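HAD hydrolase, family IA, variant 3 (Entamoeba histolytica, PDB 6W04) binds a magnesium ion and is probably a hydrolase of the haloacid dehalogenase (HAD) superfamily, its natural substrate not being established. Local coordinates at residues 21-24 / 25-28; 76-79 / 80-84. One frame throughout, in Å; residues are numbered along the deposited sequence. Where two conformers were deposited one is given.

Contact 1. Residues 21-24 / 25-28; sequences FCWK and EMAK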
ATOM      1  N   PHE A  21       3.375  -9.906 -12.533  1.00 27.74           N
ATOM      2  CA  PHE A  21       2.907 -11.055 -13.316  1.00 29.77           C
ATOM      3  C   PHE A  21       1.564 -10.779 -13.957  1.00 30.49           C
ATOM      4  O   PHE A  21       1.332 -11.171 -15.104  1.00 26.35           O
ATOM      5  CB  PHE A  21       2.723 -12.312 -12.455  1.00 28.02           C
ATOM      6  CG  PHE A  21       3.947 -12.786 -11.780  1.00 29.75           C
ATOM      7  CD1 PHE A  21       5.199 -12.403 -12.215  1.00 29.29           C
ATOM      8  CD2 PHE A  21       3.836 -13.639 -10.686  1.00 31.48           C
ATOM      9  CE1 PHE A  21       6.338 -12.858 -11.573  1.00 38.70           C
ATOM     10  CE2 PHE A  21       4.960 -14.093 -10.044  1.00 32.28           C
ATOM     11  CZ  PHE A  21       6.214 -13.705 -10.487  1.00 36.46           C
ATOM     12  N   CYS A  22       0.630 -10.201 -13.190  1.00 25.87           N
ATOM     13  CA  CYS A  22      -0.703  -9.935 -13.721  1.00 23.85           C
ATOM     14  C   CYS A  22      -0.660  -8.909 -14.841  1.00 24.53           C
ATOM     15  O   CYS A  22      -1.357  -9.067 -15.847  1.00 26.51           O
ATOM     16  CB  CYS A  22      -1.648  -9.455 -12.625  1.00 26.59           C
ATOM     17  SG  CYS A  22      -1.915 -10.728 -11.406  1.00 33.75           S
ATOM     18  N   TRP A  23       0.160  -7.864 -14.706  1.00 21.58           N
ATOM     19  CA  TRP A  23       0.231  -6.920 -15.822  1.00 22.10           C
ATOM     20  C   TRP A  23       0.942  -7.529 -17.020  1.00 21.24           C
ATOM     21  O   TRP A  23       0.638  -7.171 -18.165  1.00 25.06           O
ATOM     22  CB  TRP A  23       0.935  -5.608 -15.419  1.00 22.28           C
ATOM     23  CG  TRP A  23       0.005  -4.695 -14.681  1.00 24.29           C
ATOM     24  CD1 TRP A  23       0.104  -4.290 -13.376  1.00 26.92           C
ATOM     25  CD2 TRP A  23      -1.179  -4.089 -15.207  1.00 23.97           C
ATOM     26  NE1 TRP A  23      -0.950  -3.448 -13.063  1.00 24.42           N
ATOM     27  CE2 TRP A  23      -1.754  -3.320 -14.171  1.00 23.92           C
ATOM     28  CE3 TRP A  23      -1.831  -4.148 -16.452  1.00 29.63           C
ATOM     29  CZ2 TRP A  23      -2.942  -2.607 -14.341  1.00 21.88           C
ATOM     30  CZ3 TRP A  23      -3.007  -3.440 -16.621  1.00 23.32           C
ATOM     31  CH2 TRP A  23      -3.559  -2.684 -15.572  1.00 24.21           C
ATOM     32  N   LYS A  24       1.922  -8.403 -16.789  1.00 24.52           N
ATOM     33  CA  LYS A  24       2.588  -9.034 -17.917  1.00 22.28           C
ATOM     34  C   LYS A  24       1.635  -9.963 -18.643  1.00 27.03           C
ATOM     35  O   LYS A  24       1.594  -9.996 -19.885  1.00 25.99           O
ATOM     36  CB  LYS A  24       3.849  -9.782 -17.444  1.00 24.60           C
ATOM     37  CG  LYS A  24       4.964  -8.797 -17.128  1.00 23.34           C
ATOM     38  CD  LYS A  24       6.179  -9.501 -16.517  1.00 35.60           C
ATOM     39  CE  LYS A  24       7.233  -8.485 -16.134  1.00 36.67           C
ATOM     40  NZ  LYS A  24       8.431  -9.130 -15.559  1.00 40.02           N
ATOM     41  N   GLU A  25       0.851 -10.715 -17.883  1.00 24.89           N
ATOM     42  CA  GLU A  25      -0.153 -11.580 -18.491  1.00 29.84           C
ATOM     43  C   GLU A  25      -1.188 -10.763 -19.257  1.00 25.16           C
ATOM     44  O   GLU A  25      -1.585 -11.146 -20.364  1.00 29.63           O
ATOM     45  CB  GLU A  25      -0.804 -12.462 -17.406  1.00 24.77           C
ATOM     46  CG  GLU A  25      -1.954 -13.349 -17.906  1.00 39.03           C
ATOM     47  CD  GLU A  25      -1.518 -14.501 -18.833  1.00 53.43           C
ATOM     48  OE1 GLU A  25      -2.339 -14.903 -19.692  1.00 49.07           O
ATOM     49  OE2 GLU A  25      -0.375 -15.017 -18.708  1.00 47.66           O
ATOM     50  N   MET A  26      -1.622  -9.623 -18.702  1.00 26.65           N
ATOM     51  CA  MET A  26      -2.598  -8.782 -19.403  1.00 28.64           C
ATOM     52  C   MET A  26      -2.020  -8.222 -20.691  1.00 29.21           C
ATOM     53  O   MET A  26      -2.703  -8.182 -21.723  1.00 27.10           O
ATOM     54  CB  MET A  26      -3.056  -7.604 -18.528  1.00 31.24           C
ATOM     55  CG  MET A  26      -3.894  -8.005 -17.314  1.00 33.51           C
ATOM     56  SD  MET A  26      -5.358  -8.953 -17.794  1.00 46.03           S
ATOM     57  CE  MET A  26      -6.202  -7.628 -18.636  1.00 34.27           C
ATOM     58  N   ALA A  27      -0.783  -7.735 -20.637  1.00 24.59           N
ATOM     59  CA  ALA A  27      -0.114  -7.304 -21.857  1.00 24.59           C
ATOM     60  C   ALA A  27      -0.102  -8.411 -22.903  1.00 27.84           C
ATOM     61  O   ALA A  27      -0.335  -8.161 -24.095  1.00 28.53           O
ATOM     62  CB  ALA A  27       1.305  -6.838 -21.534  1.00 26.06           C
ATOM     63  N   LYS A  28       0.196  -9.644 -22.491  1.00 25.48           N
ATOM     64  CA  LYS A  28       0.253 -10.731 -23.462  1.00 26.59           C
ATOM     65  C   LYS A  28      -1.121 -10.978 -24.071  1.00 28.65           C
ATOM     66  O   LYS A  28      -1.243 -11.192 -25.282  1.00 30.92           O
ATOM     67  CB  LYS A  28       0.800 -11.999 -22.793  1.00 27.11           C
ATOM     68  CG  LYS A  28       0.857 -13.287 -23.683  1.00 31.06           C
ATOM     69  CD  LYS A  28       1.993 -13.234 -24.713  1.00 51.76           C
ATOM     70  CE  LYS A  28       2.030 -14.465 -25.615  1.00 56.03           C
ATOM     71  NZ  LYS A  28       3.004 -14.302 -26.743  1.00 54.30           N
TER

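Contact 2. Residues 76-79 / 80-84; sequences YRTM and LMKSD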
ATOM      1  N   TYR A  76      -5.445 -10.643 -10.520  1.00 24.59           N
ATOM      2  CA  TYR A  76      -4.655 -10.480  -9.303  1.00 25.64           C
ATOM      3  C   TYR A  76      -5.323 -11.127  -8.090  1.00 23.66           C
ATOM      4  O   TYR A  76      -4.674 -11.866  -7.333  1.00 29.59           O
ATOM      5  CB  TYR A  76      -4.404  -8.990  -9.059  1.00 27.99           C
ATOM      6  CG  TYR A  76      -3.951  -8.670  -7.661  1.00 27.00           C
ATOM      7  CD1 TYR A  76      -2.622  -8.871  -7.283  1.00 29.54           C
ATOM      8  CD2 TYR A  76      -4.844  -8.172  -6.710  1.00 21.96           C
ATOM      9  CE1 TYR A  76      -2.198  -8.593  -5.974  1.00 25.86           C
ATOM     10  CE2 TYR A  76      -4.420  -7.864  -5.401  1.00 27.78           C
ATOM     11  CZ  TYR A  76      -3.075  -8.091  -5.059  1.00 24.97           C
ATOM     12  OH  TYR A  76      -2.623  -7.811  -3.786  1.00 29.52           O
ATOM     13  N   ARG A  77      -6.619 -10.856  -7.881  1.00 26.00           N
ATOM     14  CA  ARG A  77      -7.328 -11.405  -6.723  0.61 29.71           C
ATOM     15  C   ARG A  77      -7.311 -12.918  -6.728  1.00 30.53           C
ATOM     16  O   ARG A  77      -7.170 -13.545  -5.675  1.00 29.88           O
ATOM     17  CB  ARG A  77      -8.789 -10.959  -6.708  0.61 31.14           C
ATOM     18  CG  ARG A  77      -8.992  -9.562  -6.343  0.61 31.41           C
ATOM     19  CD  ARG A  77     -10.431  -9.197  -6.599  0.61 33.72           C
ATOM     20  NE  ARG A  77     -10.480  -7.836  -7.084  0.61 28.14           N
ATOM     21  CZ  ARG A  77     -11.337  -7.402  -7.994  0.61 36.29           C
ATOM     22  NH1 ARG A  77     -11.285  -6.139  -8.369  0.61 31.94           N
ATOM     23  NH2 ARG A  77     -12.240  -8.228  -8.516  0.61 37.96           N
ATOM     24  N   THR A  78      -7.511 -13.512  -7.902  1.00 28.85           N
ATOM     25  CA  THR A  78      -7.537 -14.960  -8.025  1.00 36.72           C
ATOM     26  C   THR A  78      -6.174 -15.552  -7.687  1.00 32.37           C
ATOM     27  O   THR A  78      -6.074 -16.527  -6.929  1.00 28.43           O
ATOM     28  CB  THR A  78      -7.971 -15.318  -9.443  1.00 30.33           C
ATOM     29  OG1 THR A  78      -9.294 -14.821  -9.647  1.00 35.62           O
ATOM     30  CG2 THR A  78      -7.965 -16.812  -9.646  1.00 37.44           C
ATOM     31  N   MET A  79      -5.112 -14.954  -8.229  1.00 24.64           N
ATOM     32  CA  MET A  79      -3.754 -15.416  -7.939  1.00 22.75           C
ATOM     33  C   MET A  79      -3.388 -15.219  -6.468  1.00 22.83           C
ATOM     34  O   MET A  79      -2.816 -16.118  -5.836  1.00 30.33           O
ATOM     35  CB  MET A  79      -2.758 -14.683  -8.842  1.00 24.19           C
ATOM     36  CG  MET A  79      -2.990 -14.951 -10.346  1.00 29.15           C
ATOM     37  SD  MET A  79      -2.575 -16.660 -10.877  1.00 41.16           S
ATOM     38  CE  MET A  79      -0.900 -16.797 -10.227  1.00 42.55           C
ATOM     39  N   LEU A  80      -3.690 -14.039  -5.915  1.00 21.15           N
ATOM     40  CA  LEU A  80      -3.408 -13.759  -4.517  1.00 24.59           C
ATOM     41  C   LEU A  80      -4.082 -14.776  -3.596  1.00 29.93           C
ATOM     42  O   LEU A  80      -3.446 -15.308  -2.676  1.00 26.16           O
ATOM     43  CB  LEU A  80      -3.841 -12.334  -4.146  1.00 24.13           C
ATOM     44  CG  LEU A  80      -3.534 -12.024  -2.668  1.00 25.21           C
ATOM     45  CD1 LEU A  80      -1.983 -11.976  -2.513  1.00 27.62           C
ATOM     46  CD2 LEU A  80      -4.127 -10.709  -2.242  1.00 27.08           C
ATOM     47  N   MET A  81      -5.367 -15.071  -3.841  1.00 27.64           N
ATOM     48  CA  MET A  81      -6.085 -16.025  -2.998  0.54 28.73           C
ATOM     49  C   MET A  81      -5.420 -17.394  -3.004  1.00 29.87           C
ATOM     50  O   MET A  81      -5.344 -18.057  -1.965  1.00 29.52           O
ATOM     51  CB  MET A  81      -7.540 -16.148  -3.453  0.54 33.70           C
ATOM     52  CG  MET A  81      -8.496 -15.279  -2.682  0.54 40.54           C
ATOM     53  SD  MET A  81      -8.612 -15.808  -0.966  0.54 50.90           S
ATOM     54  CE  MET A  81     -10.055 -14.883  -0.464  0.54 55.90           C
ATOM     55  N   LYS A  82      -4.957 -17.859  -4.162  1.00 29.33           N
ATOM     56  CA  LYS A  82      -4.356 -19.189  -4.128  1.00 34.07           C
ATOM     57  C   LYS A  82      -2.865 -19.160  -3.811  1.00 33.28           C
ATOM     58  O   LYS A  82      -2.304 -20.220  -3.514  1.00 30.18           O
ATOM     59  CB  LYS A  82      -4.599 -19.956  -5.435  1.00 40.32           C
ATOM     60  CG  LYS A  82      -4.082 -19.329  -6.704  1.00 42.27           C
ATOM     61  CD  LYS A  82      -4.595 -20.157  -7.897  1.00 49.20           C
ATOM     62  CE  LYS A  82      -4.396 -19.423  -9.211  1.00 42.15           C
ATOM     63  NZ  LYS A  82      -4.728 -20.261 -10.389  1.00 37.93           N
ATOM     64  N   SER A  83      -2.246 -17.978  -3.796  1.00 27.99           N
ATOM     65  CA  SER A  83      -0.844 -17.833  -3.424  1.00 29.74           C
ATOM     66  C   SER A  83      -0.652 -18.092  -1.924  1.00 32.13           C
ATOM     67  O   SER A  83      -1.613 -18.230  -1.156  1.00 30.17           O
ATOM     68  CB  SER A  83      -0.347 -16.425  -3.754  1.00 24.95           C
ATOM     69  OG  SER A  83      -0.788 -15.532  -2.739  1.00 29.16           O
ATOM     70  N   ASP A  84       0.616 -18.190  -1.499  1.00 30.61           N
ATOM     71  CA  ASP A  84       0.926 -18.310  -0.075  1.00 32.45           C
ATOM     72  C   ASP A  84       1.607 -17.046   0.437  1.00 37.75           C
ATOM     73  O   ASP A  84       2.334 -17.082   1.428  1.00 33.31           O
ATOM     74  CB  ASP A  84       1.769 -19.559   0.220  1.00 36.12           C
ATOM     75  CG  ASP A  84       3.170 -19.491  -0.385  1.00 54.83           C
ATOM     76  OD1 ASP A  84       3.521 -18.471  -1.007  1.00 45.88           O
ATOM     77  OD2 ASP A  84       3.924 -20.476  -0.236  1.00 56.92           O
TER

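Contact 1. Residues 21-24 / 25-28
The indole of Trp23 is the flat group that meets the next turn, and Met26, three residues on, approaches it obliquely: CE3 of the six-membered ring lies 4.2 Å from Met26 CB. Other parts of the chain also pack on the Trp23 side chain: Asn48, Leu51, Ile52 and Ile55 of helix 48-56, Lys72 of helix 62-82 and the loop residue Leu35. Met26 is pressed more closely against the backbone. Its CG stands anti to its own carbonyl carbon (chi1 -68°), which lays it beside the preceding turn, 3.1 Å from Cys22 O. That same oxygen accepts Met26 N at 2.9 Å, so one carbonyl meets both the N-H and the side chain of a single residue.

The setting is helix 16-31, which follows the first strand and the metal-binding loop; in HAD hydrolases of family IA this is where the helical C1 cap begins. Regular i to i+4 bonding runs through it. Ala27 N reaches Trp23 O at 2.9 Å, with an N-H...O angle of 169°, and Ala27 CB rests 3.5 Å from the same oxygen. Glu25 N binds Phe21 O at 2.9 Å, and Lys28 N binds Lys24 O at 3.0 Å. On the more open side, the acidic and basic side chains look one turn ahead: Glu25 OE1 forms a salt bridge with Arg29 NE, whereas Lys28 NZ donates a hydrogen bond to Gly32 O.

Contact 2. Residues 76-79 / 80-84
The side chains of Tyr76 and Leu80 run alongside each other in the same direction, making the close-packed side of the last two turns of helix 62-82. Leu80 CB sits over one face of the phenol ring, while CD2 reaches its far end, 3.6 Å from Tyr76 OH. Both side chains leave the backbone with CG anti to N (chi1 164° in Tyr76, -179° in Leu80), which aligns them. Beneath them Leu80 N bonds to Tyr76 O at 2.8 Å.

The more exposed side is looser: Met79 SD and Lys82 CE approach to 3.7 Å, their chains crossing at a slant, and Lys82 N is held by Thr78 O at 3.3 Å. The helix then stops. Ser83 N gives Met79 O a weak bond, and Ser83 OG donates to Leu80 O at 2.7 Å, so the serine hydroxyl ties the departing chain to the last turn. Lys122 NZ bonds to the carbonyl oxygens of Met81 and Ser83.

His19 stacks on the Tyr76 ring, and Tyr76 OH is hydrogen-bonded to Asp15 OD2. Helices 16-31 and 113-123 both cover the buried pair, Leu18 of the first and Phe119 of the second each touching Tyr76 and Leu80.

From the N terminus the chain runs through strand 3-7, which carries the magnesium ligand Asp7, and past a second ligand, Asn9, into helix 16-31 and contact 1. Helices 37-43 and 48-56 follow before helix 62-82 brings the chain back, ending in contact 2. Contact 1 spans successive turns of one helix, and contact 2 the end of another with the first residues after it; neither closes a long-range loop. They come in series, neither nesting nor crossing. They meet where the two helices pack, Cys22 SG lying 3.5 Å from Tyr76 CA. Contact 1 thus belongs to the helical cap, while contact 2 stands where the cap returns to the parallel-sheet core, with the nearest side-chain atoms of Tyr76 and Asn9 about 3 Å apart.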